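Local coordinates for protein member of s1p family of ribosomal proteins (Pyrococcus furiosus, PDB 5YH1) that binds manganese through its DHH domain, the part present here, and probably acts on nucleic acids as a RecJ-like exonuclease, at residues A71-A74 with L75-I79; I48-A51 with I52-R56; V29-E32 with V33-A36; D182-N186 with P187-K191; T283-L286 with Q287-R290. All coordinates share one frame; numbering follows the deposited sequence.

Contact 1: A71-A74 with L75-I79; sequences AGVA and LETAI
Thr77 reaches back one helical turn to Val73. Thr77 CB comes first, 3.3 Å from Val73 O. OG1 branches off anti to the carbonyl carbon (chi1 -58°), which turns the hydroxyl back along the helix and lets Thr77 OG1 donate to Val73 O at 2.7 Å. CG2 takes the place anti to the backbone N. The same oxygen, Val73 O, takes the ordinary helical bond from Thr77 N at 2.9 Å, and the two donors arrive from opposite faces of the carbonyl plane, with OG1 36° out of it. Thr77 OG1 also lies 3.8 Å from Val73 CG1, while the threonine side chain packs on Ile282. A valine here would probably leave Val73 O with a single donor and the side chain without the bond that fixes its rotation. The backbone bonds follow the i to i+4 pattern of helix 66-86, within the DHH family N-terminal region; the hydroxyl bond is extra. Ala71 O accepts from Leu75 N at 3.2 Å, and Gly72 O from Glu76 N at 3.0 Å. Leu75 CG lies 3.5 Å from Ala71 O, and the side chain reaches Ala203, Ile210 and Val136. Glu76, extended beyond CG, leaves the helix to form salt bridges with Arg99 and Arg273. The methyl of Ala71 touches Val136 and Ala203, with the side chains of the manganese ligands Asp67 and Asp137 about 5 Å away.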
loop_
_atom_site.group_PDB
_atom_site.type_symbol
_atom_site.label_atom_id
_atom_site.label_comp_id
_atom_site.label_asym_id
_atom_site.label_seq_id
_atom_site.Cartn_x
_atom_site.Cartn_y
_atom_site.Cartn_z
ATOM N N ALA A 71 11.171 -8.090 21.713
ATOM C CA ALA A 71 12.166 -9.104 21.366
ATOM C C ALA A 71 13.099 -8.607 20.274
ATOM O O ALA A 71 14.320 -8.705 20.390
ATOM C CB ALA A 71 11.473 -10.381 20.923
ATOM N N GLY A 72 12.525 -8.045 19.218
ATOM C CA GLY A 72 13.328 -7.525 18.124
ATOM C C GLY A 72 14.260 -6.420 18.558
ATOM O O GLY A 72 15.438 -6.392 18.160
ATOM N N VAL A 73 13.750 -5.506 19.384
ATOM C CA VAL A 73 14.554 -4.363 19.820
ATOM C C VAL A 73 15.636 -4.804 20.810
ATOM O O VAL A 73 16.745 -4.277 20.786
ATOM C CB VAL A 73 13.678 -3.217 20.395
ATOM C CG1 VAL A 73 14.541 -2.103 20.969
ATOM C CG2 VAL A 73 12.782 -2.667 19.305
ATOM N N ALA A 74 15.324 -5.777 21.657
ATOM C CA ALA A 74 16.348 -6.382 22.527
ATOM C C ALA A 74 17.550 -6.856 21.703
ATOM O O ALA A 74 18.697 -6.511 21.995
ATOM C CB ALA A 74 15.763 -7.542 23.322
ATOM N N LEU A 75 17.278 -7.628 20.653
ATOM C CA LEU A 75 18.348 -8.172 19.811
ATOM C C LEU A 75 19.102 -7.079 19.057
ATOM O O LEU A 75 20.334 -7.093 18.999
ATOM C CB LEU A 75 17.784 -9.223 18.851
ATOM C CG LEU A 75 17.287 -10.458 19.605
ATOM C CD1 LEU A 75 16.324 -11.278 18.765
ATOM C CD2 LEU A 75 18.454 -11.310 20.085
ATOM N N GLU A 76 18.366 -6.114 18.510
ATOM C CA GLU A 76 18.975 -4.977 17.810
ATOM C C GLU A 76 19.925 -4.193 18.722
ATOM O O GLU A 76 21.013 -3.763 18.299
ATOM C CB GLU A 76 17.876 -4.053 17.228
ATOM C CG GLU A 76 18.384 -2.737 16.654
ATOM C CD GLU A 76 17.326 -1.924 15.901
ATOM O OE1 GLU A 76 17.587 -0.738 15.639
ATOM O OE2 GLU A 76 16.251 -2.440 15.544
ATOM N N THR A 77 19.513 -4.008 19.974
ATOM C CA THR A 77 20.288 -3.235 20.939
ATOM C C THR A 77 21.646 -3.890 21.237
ATOM O O THR A 77 22.634 -3.200 21.440
ATOM C CB THR A 77 19.473 -3.034 22.234
ATOM O OG1 THR A 77 18.247 -2.376 21.913
ATOM C CG2 THR A 77 20.233 -2.196 23.254
ATOM N N ALA A 78 21.689 -5.220 21.239
ATOM C CA ALA A 78 22.940 -5.973 21.410
ATOM C C ALA A 78 23.790 -6.012 20.127
ATOM O O ALA A 78 25.013 -5.941 20.174
ATOM C CB ALA A 78 22.619 -7.393 21.850
ATOM N N ILE A 79 23.129 -6.141 18.983
ATOM C CA ILE A 79 23.810 -6.321 17.698
ATOM C C ILE A 79 24.480 -5.045 17.179
ATOM O O ILE A 79 25.645 -5.077 16.772
ATOM C CB ILE A 79 22.822 -6.875 16.642
ATOM C CG1 ILE A 79 22.467 -8.316 16.989
ATOM C CG2 ILE A 79 23.416 -6.816 15.235
ATOM C CD1 ILE A 79 21.191 -8.811 16.356
#

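Contact 2: I48-A51 with I52-R56; sequences IRRA and IFEGR
A Schellman motif closes helix 32-53, and its signature bond runs from Arg56 N to Ala51 O at 2.9 Å. The second bond, Gly55 N to Ile52 O at 3.2 Å, completes the pair, and the positive phi of Gly55 (75°) is the turn that allows both. Upstream, Ile48 O, Arg49 O and Arg50 O still receive the regular helical N-H groups of Ile52, Phe53 and Glu54. On one flank the Arg49 side chain lies beside that of Phe53, pointing the same way. The edge of the phenyl ring meets the guanidinium face, with Phe53 CE2 3.5 Å from Arg49 NH2 and the two planes 84° apart. The guanidinium is held in that attitude by the carbonyls of Ala20, Arg19 and Ile210. On the other flank, Arg56 NE meets Glu54 OE1 at 2.8 Å in an almost straight bond, 173° at the hydrogen; the oxygen lies in the guanidinium plane but is approached from above the carboxylate. Arg50 NH1 adds a long ion pair to Glu54 OE2 at 3.7 Å, although its firmer partners are Asp17 and Glu13 of helix 2-20. Facing helix 66-86 and strand 58-63, Ile48 CG2 touches Ile52 CD1 at 4.1 Å, and both isoleucines pack on Ile79 and Ile58. A positive-phi glycine with two bonds back into the last turn is the Schellman ending, here beside an Arg50-Glu54-Arg56 salt-bridge network.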
loop_
_atom_site.group_PDB
_atom_site.type_symbol
_atom_site.label_atom_id
_atom_site.label_comp_id
_atom_site.label_asym_id
_atom_site.label_seq_id
_atom_site.Cartn_x
_atom_site.Cartn_y
_atom_site.Cartn_z
ATOM N N ILE A 48 24.729 -15.422 15.317
ATOM C CA ILE A 48 24.512 -13.991 15.137
ATOM C C ILE A 48 25.839 -13.239 15.239
ATOM O O ILE A 48 26.160 -12.418 14.366
ATOM C CB ILE A 48 23.425 -13.460 16.100
ATOM C CG1 ILE A 48 22.058 -13.987 15.650
ATOM C CG2 ILE A 48 23.397 -11.942 16.136
ATOM C CD1 ILE A 48 20.961 -13.872 16.682
ATOM N N ARG A 49 26.623 -13.546 16.270
ATOM C CA ARG A 49 27.932 -12.906 16.464
ATOM C C ARG A 49 28.870 -13.170 15.281
ATOM O O ARG A 49 29.617 -12.292 14.868
ATOM C CB ARG A 49 28.590 -13.392 17.767
ATOM C CG ARG A 49 27.962 -12.854 19.047
ATOM C CD ARG A 49 28.446 -13.634 20.265
ATOM N NE ARG A 49 29.910 -13.612 20.381
ATOM C CZ ARG A 49 30.619 -12.578 20.834
ATOM N NH1 ARG A 49 30.032 -11.468 21.241
ATOM N NH2 ARG A 49 31.933 -12.657 20.883
ATOM N N ARG A 50 28.824 -14.378 14.735
ATOM C CA ARG A 50 29.694 -14.735 13.618
ATOM C C ARG A 50 29.358 -13.922 12.366
ATOM O O ARG A 50 30.259 -13.381 11.710
ATOM C CB ARG A 50 29.621 -16.233 13.321
ATOM C CG ARG A 50 30.843 -16.731 12.574
ATOM C CD ARG A 50 30.763 -18.212 12.239
ATOM N NE ARG A 50 32.064 -18.705 11.777
ATOM C CZ ARG A 50 32.596 -18.455 10.577
ATOM N NH1 ARG A 50 31.943 -17.710 9.683
ATOM N NH2 ARG A 50 33.796 -18.950 10.266
ATOM N N ALA A 51 28.067 -13.826 12.049
ATOM C CA ALA A 51 27.607 -12.966 10.959
ATOM C C ALA A 51 28.125 -11.540 11.126
ATOM O O ALA A 51 28.631 -10.945 10.175
ATOM C CB ALA A 51 26.091 -12.969 10.876
ATOM N N ILE A 52 28.029 -11.008 12.345
ATOM C CA ILE A 52 28.499 -9.654 12.642
ATOM C C ILE A 52 29.996 -9.504 12.390
ATOM O O ILE A 52 30.442 -8.525 11.782
ATOM C CB ILE A 52 28.227 -9.260 14.111
ATOM C CG1 ILE A 52 26.724 -9.135 14.371
ATOM C CG2 ILE A 52 28.920 -7.942 14.459
ATOM C CD1 ILE A 52 26.371 -9.078 15.842
ATOM N N PHE A 53 30.772 -10.459 12.878
ATOM C CA PHE A 53 32.220 -10.355 12.796
ATOM C C PHE A 53 32.736 -10.549 11.365
ATOM O O PHE A 53 33.775 -10.008 11.018
ATOM C CB PHE A 53 32.903 -11.326 13.775
ATOM C CG PHE A 53 32.656 -11.010 15.234
ATOM C CD1 PHE A 53 32.650 -9.701 15.701
ATOM C CD2 PHE A 53 32.470 -12.033 16.150
ATOM C CE1 PHE A 53 32.430 -9.424 17.042
ATOM C CE2 PHE A 53 32.255 -11.758 17.495
ATOM C CZ PHE A 53 32.237 -10.454 17.940
ATOM N N GLU A 54 32.011 -11.297 10.535
ATOM C CA GLU A 54 32.410 -11.451 9.138
ATOM C C GLU A 54 31.854 -10.352 8.234
ATOM O O GLU A 54 32.134 -10.336 7.050
ATOM C CB GLU A 54 32.055 -12.840 8.601
ATOM C CG GLU A 54 30.586 -13.093 8.359
ATOM C CD GLU A 54 30.311 -14.512 7.900
ATOM O OE1 GLU A 54 29.266 -15.073 8.271
ATOM O OE2 GLU A 54 31.127 -15.074 7.154
ATOM N N GLY A 55 31.087 -9.422 8.787
ATOM C CA GLY A 55 30.517 -8.334 7.993
ATOM C C GLY A 55 29.354 -8.774 7.126
ATOM O O GLY A 55 29.048 -8.141 6.121
ATOM N N ARG A 56 28.704 -9.860 7.520
ATOM C CA ARG A 56 27.528 -10.361 6.824
ATOM C C ARG A 56 26.291 -9.612 7.319
ATOM O O ARG A 56 26.147 -9.401 8.525
ATOM C CB ARG A 56 27.368 -11.856 7.090
ATOM C CG ARG A 56 26.163 -12.482 6.403
ATOM C CD ARG A 56 26.009 -13.950 6.764
ATOM N NE ARG A 56 27.202 -14.728 6.430
ATOM C CZ ARG A 56 27.425 -15.354 5.269
ATOM N NH1 ARG A 56 26.543 -15.331 4.273
ATOM N NH2 ARG A 56 28.556 -16.029 5.105
#

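Contact 3: V29-E32 with V33-A36; sequences VKSE and VLEA
Ser31 caps the first turn of helix 32-53 with its hydroxyl: Leu34 N donates to Ser31 OG at 3.1 Å, nearly straight at 174°. With chi1 at 174°, CB carries the oxygen away from the serine's own N and over to the helix, where Leu34 N, in the first turn, uses the hydroxyl in place of a helical i-4 carbonyl. Ser31 OG also bonds to Glu235 OE1, so the cap atom has a partner on helix 234-245; as it already accepts from Leu34, it is probably the donor to that carboxylate. Ser31 O accepts from Glu35 N at 3.1 Å, and Glu32 O from Ala36 N at 2.9 Å, which starts the regular helical ladder. Ser31 N donates a hydrogen bond to a water at 2.9 Å, and the water in turn donates a weak bond to Glu35 OE2. Below the polar atoms, Val29 CG2 packs on Leu34 CD1 at 3.9 Å, and Ser31 CB lies 3.8 Å from Leu34 CD1 as well. Glu32 and Glu35 are exposed. The helix start lies between helix 234-245, where Val29 and Leu34 both touch Tyr239, and the loop that follows strand 183-185, on which Val33 and Ala36 pack.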
loop_
_atom_site.group_PDB
_atom_site.type_symbol
_atom_site.label_atom_id
_atom_site.label_comp_id
_atom_site.label_asym_id
_atom_site.label_seq_id
_atom_site.Cartn_x
_atom_site.Cartn_y
_atom_site.Cartn_z
ATOM N N VAL A 29 17.103 -14.768 35.475
ATOM C CA VAL A 29 16.144 -15.379 36.381
ATOM C C VAL A 29 16.481 -16.862 36.518
ATOM O O VAL A 29 17.239 -17.392 35.700
ATOM C CB VAL A 29 14.712 -15.271 35.819
ATOM C CG1 VAL A 29 14.330 -13.813 35.600
ATOM C CG2 VAL A 29 14.578 -16.051 34.516
ATOM N N LYS A 30 15.897 -17.526 37.521
ATOM C CA LYS A 30 16.000 -18.981 37.666
ATOM C C LYS A 30 14.934 -19.648 36.817
ATOM O O LYS A 30 13.767 -19.259 36.867
ATOM C CB LYS A 30 15.811 -19.437 39.126
ATOM C CG LYS A 30 16.549 -18.610 40.174
ATOM C CD LYS A 30 17.186 -19.488 41.253
ATOM C CE LYS A 30 17.340 -18.763 42.588
ATOM N NZ LYS A 30 16.130 -18.917 43.446
ATOM N N SER A 31 15.325 -20.673 36.063
ATOM C CA SER A 31 14.420 -21.327 35.130
ATOM C C SER A 31 15.037 -22.617 34.598
ATOM O O SER A 31 16.072 -22.582 33.936
ATOM C CB SER A 31 14.131 -20.400 33.937
ATOM O OG SER A 31 13.368 -21.061 32.935
ATOM N N GLU A 32 14.396 -23.746 34.871
ATOM C CA GLU A 32 14.842 -25.019 34.316
ATOM C C GLU A 32 14.641 -25.060 32.798
ATOM O O GLU A 32 15.406 -25.705 32.077
ATOM C CB GLU A 32 14.112 -26.183 34.994
ATOM C CG GLU A 32 14.601 -26.451 36.411
ATOM C CD GLU A 32 16.033 -26.963 36.435
ATOM O OE1 GLU A 32 16.260 -28.120 36.010
ATOM O OE2 GLU A 32 16.934 -26.204 36.865
ATOM N N VAL A 33 13.616 -24.362 32.321
ATOM C CA VAL A 33 13.354 -24.271 30.885
ATOM C C VAL A 33 14.517 -23.572 30.174
ATOM O O VAL A 33 15.067 -24.105 29.217
ATOM C CB VAL A 33 12.007 -23.591 30.597
ATOM C CG1 VAL A 33 11.814 -23.379 29.100
ATOM C CG2 VAL A 33 10.879 -24.456 31.149
ATOM N N LEU A 34 14.926 -22.410 30.667
ATOM C CA LEU A 34 16.059 -21.712 30.071
ATOM C C LEU A 34 17.325 -22.558 30.129
ATOM O O LEU A 34 18.067 -22.623 29.139
ATOM C CB LEU A 34 16.304 -20.372 30.740
ATOM C CG LEU A 34 15.291 -19.285 30.378
ATOM C CD1 LEU A 34 15.498 -18.065 31.251
ATOM C CD2 LEU A 34 15.382 -18.904 28.900
ATOM N N GLU A 35 17.567 -23.211 31.272
ATOM C CA GLU A 35 18.741 -24.081 31.417
ATOM C C GLU A 35 18.740 -25.161 30.350
ATOM O O GLU A 35 19.756 -25.408 29.736
ATOM C CB GLU A 35 18.819 -24.732 32.809
ATOM C CG GLU A 35 19.167 -23.769 33.932
ATOM C CD GLU A 35 20.507 -23.069 33.753
ATOM O OE1 GLU A 35 21.406 -23.613 33.075
ATOM O OE2 GLU A 35 20.669 -21.963 34.309
ATOM N N ALA A 36 17.597 -25.788 30.130
ATOM C CA ALA A 36 17.477 -26.803 29.092
ATOM C C ALA A 36 17.682 -26.215 27.667
ATOM O O ALA A 36 18.160 -26.912 26.772
ATOM C CB ALA A 36 16.130 -27.514 29.210
HETATM O O HOH W 1 18.145 -21.190 36.353
#

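Contact 4: D182-N186 with P187-K191; sequences DVHVN and PHHVK
Strand 183-185 gives way at Asn186 to helical phi/psi from Pro187 to His189, and the bend brings His189 N within 3.2 Å of Asn186 O. That N-H arrives from above the carbonyl plane, 45° out of it. The side chain of Asn186 forms an Asx turn: Asn186 OD1 accepts from His188 N at 2.9 Å, with OD1 also at the edge of the His188 ring, 3.1 Å from His188 CD2. Asn186 ND2 is taken up by His164 O, next to the manganese ligand His163. Across the bend, His184 and His189 make a T-shaped pair, centroids 4.8 Å apart and planes at 87°. The CE1 edge of His189 points at one face of His184, with His189 CE1 3.3 Å from His184 ND1. CB of His184 points toward the turn, and CG anti to the backbone N (chi1 -172°) sets that face against the edge. Both rings bond to Asp178, His184 ND1 to OD1 and His189 NE2 to OD2, while His189 ND1 makes a weak bond to Asn186 O. One carboxylate thus probably accepts an N-H bond from each imidazole, fixing both ring flips; if the weak ND1 bond also holds, His189 may be doubly protonated, a charge Asp178 would favour.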
loop_
_atom_site.group_PDB
_atom_site.type_symbol
_atom_site.label_atom_id
_atom_site.label_comp_id
_atom_site.label_asym_id
_atom_site.label_seq_id
_atom_site.Cartn_x
_atom_site.Cartn_y
_atom_site.Cartn_z
ATOM N N ASP A 182 18.311 -23.617 11.023
ATOM C CA ASP A 182 19.608 -24.006 11.569
ATOM C C ASP A 182 19.654 -24.045 13.099
ATOM O O ASP A 182 20.380 -24.849 13.681
ATOM C CB ASP A 182 20.687 -23.068 11.025
ATOM C CG ASP A 182 20.828 -23.175 9.506
ATOM O OD1 ASP A 182 21.651 -23.996 9.075
ATOM O OD2 ASP A 182 20.080 -22.506 8.752
ATOM N N VAL A 183 18.921 -23.153 13.749
ATOM C CA VAL A 183 18.709 -23.265 15.191
ATOM C C VAL A 183 17.349 -22.684 15.553
ATOM O O VAL A 183 16.974 -21.597 15.084
ATOM C CB VAL A 183 19.827 -22.604 16.020
ATOM C CG1 VAL A 183 19.864 -21.102 15.809
ATOM C CG2 VAL A 183 19.656 -22.928 17.503
ATOM N N HIS A 184 16.612 -23.437 16.366
ATOM C CA HIS A 184 15.277 -23.068 16.787
ATOM C C HIS A 184 15.244 -23.017 18.318
ATOM O O HIS A 184 15.343 -24.050 18.980
ATOM C CB HIS A 184 14.286 -24.072 16.215
ATOM C CG HIS A 184 12.852 -23.705 16.425
ATOM N ND1 HIS A 184 11.818 -24.516 16.016
ATOM C CD2 HIS A 184 12.279 -22.642 17.033
ATOM C CE1 HIS A 184 10.665 -23.956 16.340
ATOM N NE2 HIS A 184 10.919 -22.823 16.967
ATOM N N VAL A 185 15.166 -21.801 18.864
ATOM C CA VAL A 185 15.042 -21.576 20.302
ATOM C C VAL A 185 13.558 -21.443 20.617
ATOM O O VAL A 185 12.906 -20.473 20.202
ATOM C CB VAL A 185 15.783 -20.300 20.743
ATOM C CG1 VAL A 185 15.584 -20.047 22.231
ATOM C CG2 VAL A 185 17.270 -20.400 20.415
ATOM N N ASN A 186 13.025 -22.429 21.328
ATOM C CA ASN A 186 11.597 -22.494 21.629
ATOM C C ASN A 186 11.360 -23.383 22.867
ATOM O O ASN A 186 11.776 -24.551 22.884
ATOM C CB ASN A 186 10.838 -23.022 20.409
ATOM C CG ASN A 186 9.325 -22.938 20.556
ATOM O OD1 ASN A 186 8.779 -23.090 21.644
ATOM N ND2 ASN A 186 8.638 -22.711 19.438
ATOM N N PRO A 187 10.700 -22.837 23.905
ATOM C CA PRO A 187 10.446 -23.602 25.135
ATOM C C PRO A 187 9.668 -24.909 24.929
ATOM O O PRO A 187 9.813 -25.837 25.724
ATOM C CB PRO A 187 9.624 -22.628 25.993
ATOM C CG PRO A 187 9.046 -21.645 25.018
ATOM C CD PRO A 187 10.115 -21.485 23.985
ATOM N N HIS A 188 8.850 -24.975 23.879
ATOM C CA HIS A 188 8.052 -26.168 23.593
ATOM C C HIS A 188 8.893 -27.428 23.327
ATOM O O HIS A 188 8.387 -28.523 23.449
ATOM C CB HIS A 188 7.129 -25.921 22.394
ATOM C CG HIS A 188 5.991 -24.991 22.679
ATOM N ND1 HIS A 188 4.745 -25.441 23.061
ATOM C CD2 HIS A 188 5.897 -23.640 22.615
ATOM C CE1 HIS A 188 3.935 -24.411 23.230
ATOM N NE2 HIS A 188 4.610 -23.306 22.967
ATOM N N HIS A 189 10.153 -27.266 22.934
ATOM C CA HIS A 189 11.047 -28.398 22.696
ATOM C C HIS A 189 11.419 -29.108 23.993
ATOM O O HIS A 189 11.585 -30.320 24.007
ATOM C CB HIS A 189 12.345 -27.957 22.014
ATOM C CG HIS A 189 12.191 -27.650 20.559
ATOM N ND1 HIS A 189 12.186 -26.366 20.074
ATOM C CD2 HIS A 189 12.040 -28.461 19.486
ATOM C CE1 HIS A 189 12.034 -26.395 18.760
ATOM N NE2 HIS A 189 11.943 -27.655 18.380
ATOM N N VAL A 190 11.580 -28.339 25.066
ATOM C CA VAL A 190 12.021 -28.887 26.342
ATOM C C VAL A 190 10.884 -29.037 27.344
ATOM O O VAL A 190 11.047 -29.708 28.350
ATOM C CB VAL A 190 13.161 -28.041 26.952
ATOM C CG1 VAL A 190 14.321 -27.964 25.969
ATOM C CG2 VAL A 190 12.679 -26.647 27.338
ATOM N N LYS A 191 9.745 -28.415 27.062
ATOM C CA LYS A 191 8.569 -28.487 27.920
ATOM C C LYS A 191 7.348 -28.127 27.096
ATOM O O LYS A 191 7.044 -26.952 26.906
ATOM C CB LYS A 191 8.716 -27.519 29.102
ATOM C CG LYS A 191 7.708 -27.720 30.225
ATOM C CD LYS A 191 7.683 -26.507 31.146
ATOM C CE LYS A 191 7.554 -26.869 32.616
ATOM N NZ LYS A 191 6.366 -27.727 32.869
#

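Contact 5: T283-L286 with Q287-R290; sequences TGNL and QRHR
Arg290 N donates to Leu286 O at 3.0 Å, the shortest sound bond between residues 283-286 and 287-290 and one of the opening rungs of helix 286-311. One residue before Leu286, Asn285 is the N-cap. Asn285 OD1 accepts from Arg288 N at 3.1 Å, the N-H nearly straight but coming from 56° above the amide plane. Asn285 O takes the N-H of His289 (N to O 3.3 Å), this time within the carbonyl plane. The cap is placed by a chi1 of -163°, which carries the amide away from its own backbone N, beside the carbonyl carbon, and toward the first turn. Asn285 ND2 then rests over the centre of the Arg288 guanidinium, 3.8 Å from Arg288 CZ, with the two flat groups 42° apart. An alanine here would be likely to leave Arg288 N without its capping acceptor and the Arg288 guanidinium without the amide packed over it. Before the cap, Asn285 N bonds to Thr283 OG1 at 3.1 Å, an ST turn. Leu286 CD2 in turn sits over the Arg290 guanidinium, toward its rim, 3.3 Å from Arg290 NH1. Outside, Arg288 NE bonds to Ala153 O of the second subunit, and His289 ND1 to Glu278 O. The chemistry implies a polar helix start: the cap satisfies an early N-H, and its amide packs on an arginine bonded to the second subunit and may help hold it in place.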
loop_
_atom_site.group_PDB
_atom_site.type_symbol
_atom_site.label_atom_id
_atom_site.label_comp_id
_atom_site.label_asym_id
_atom_site.label_seq_id
_atom_site.Cartn_x
_atom_site.Cartn_y
_atom_site.Cartn_z
ATOM N N THR A 283 16.775 4.187 26.045
ATOM C CA THR A 283 17.650 5.332 25.882
ATOM C C THR A 283 17.724 6.033 27.235
ATOM O O THR A 283 16.917 5.784 28.139
ATOM C CB THR A 283 17.108 6.327 24.826
ATOM O OG1 THR A 283 15.972 7.024 25.344
ATOM C CG2 THR A 283 16.698 5.617 23.553
ATOM N N GLY A 284 18.672 6.935 27.379
ATOM C CA GLY A 284 18.725 7.743 28.584
ATOM C C GLY A 284 17.748 8.904 28.593
ATOM O O GLY A 284 17.756 9.699 29.525
ATOM N N ASN A 285 16.895 9.019 27.576
ATOM C CA ASN A 285 15.996 10.167 27.474
ATOM C C ASN A 285 14.664 9.933 28.190
ATOM O O ASN A 285 13.630 9.703 27.556
ATOM C CB ASN A 285 15.780 10.532 26.008
ATOM C CG ASN A 285 15.208 11.925 25.838
ATOM O OD1 ASN A 285 14.572 12.476 26.746
ATOM N ND2 ASN A 285 15.427 12.503 24.667
ATOM N N LEU A 286 14.699 10.023 29.520
ATOM C CA LEU A 286 13.526 9.756 30.358
ATOM C C LEU A 286 12.346 10.688 30.053
ATOM O O LEU A 286 11.178 10.273 30.109
ATOM C CB LEU A 286 13.900 9.852 31.845
ATOM C CG LEU A 286 12.752 9.711 32.860
ATOM C CD1 LEU A 286 12.132 8.317 32.797
ATOM C CD2 LEU A 286 13.226 10.035 34.278
ATOM N N GLN A 287 12.653 11.939 29.737
ATOM C CA GLN A 287 11.623 12.940 29.463
ATOM C C GLN A 287 10.807 12.587 28.205
ATOM O O GLN A 287 9.583 12.653 28.220
ATOM C CB GLN A 287 12.252 14.331 29.324
ATOM C CG GLN A 287 11.292 15.477 29.621
ATOM C CD GLN A 287 11.705 16.794 28.970
ATOM O OE1 GLN A 287 12.802 16.920 28.416
ATOM N NE2 GLN A 287 10.822 17.786 29.039
ATOM N N ARG A 288 11.483 12.201 27.127
ATOM C CA ARG A 288 10.781 11.789 25.908
ATOM C C ARG A 288 9.924 10.541 26.143
ATOM O O ARG A 288 8.800 10.455 25.640
ATOM C CB ARG A 288 11.761 11.548 24.758
ATOM C CG ARG A 288 11.082 11.143 23.458
ATOM C CD ARG A 288 12.057 11.182 22.302
ATOM N NE ARG A 288 12.559 12.533 22.088
ATOM C CZ ARG A 288 13.614 12.838 21.346
ATOM N NH1 ARG A 288 14.283 11.895 20.708
ATOM N NH2 ARG A 288 13.989 14.098 21.221
ATOM N N HIS A 289 10.445 9.586 26.914
ATOM C CA HIS A 289 9.671 8.406 27.257
ATOM C C HIS A 289 8.384 8.819 27.963
ATOM O O HIS A 289 7.298 8.350 27.620
ATOM C CB HIS A 289 10.485 7.440 28.135
ATOM C CG HIS A 289 9.647 6.434 28.846
ATOM N ND1 HIS A 289 9.333 5.208 28.304
ATOM C CD2 HIS A 289 9.035 6.480 30.054
ATOM C CE1 HIS A 289 8.566 4.538 29.146
ATOM N NE2 HIS A 289 8.372 5.286 30.218
ATOM N N ARG A 290 8.511 9.692 28.954
ATOM C CA ARG A 290 7.346 10.164 29.711
ATOM C C ARG A 290 6.353 10.910 28.840
ATOM O O ARG A 290 5.161 10.656 28.910
ATOM C CB ARG A 290 7.767 11.054 30.878
ATOM C CG ARG A 290 8.129 10.258 32.107
ATOM C CD ARG A 290 8.869 11.098 33.129
ATOM N NE ARG A 290 9.012 10.352 34.375
ATOM C CZ ARG A 290 9.826 10.682 35.375
ATOM N NH1 ARG A 290 10.608 11.755 35.298
ATOM N NH2 ARG A 290 9.857 9.918 36.464
#

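Overall arrangement
All five are local contacts, yet they sit at very different depths. Contacts 1 and 4 are buried and lie in the DHH family region near the manganese site: one is mid-helix with mostly backbone pairing, the other a turn rich in histidines. Contacts 2 and 3 are the two ends of helix 32-53, a Schellman ending with charged side chains and a serine-capped start, and both are partly buried. Contact 5 is on the surface, about 18 Å from contact 1 centre to centre, and extends to the second subunit; like contact 3 it caps a helix start, but with an amide. Contacts 1 and 2, and likewise 3 and 4, touch through apolar side chains.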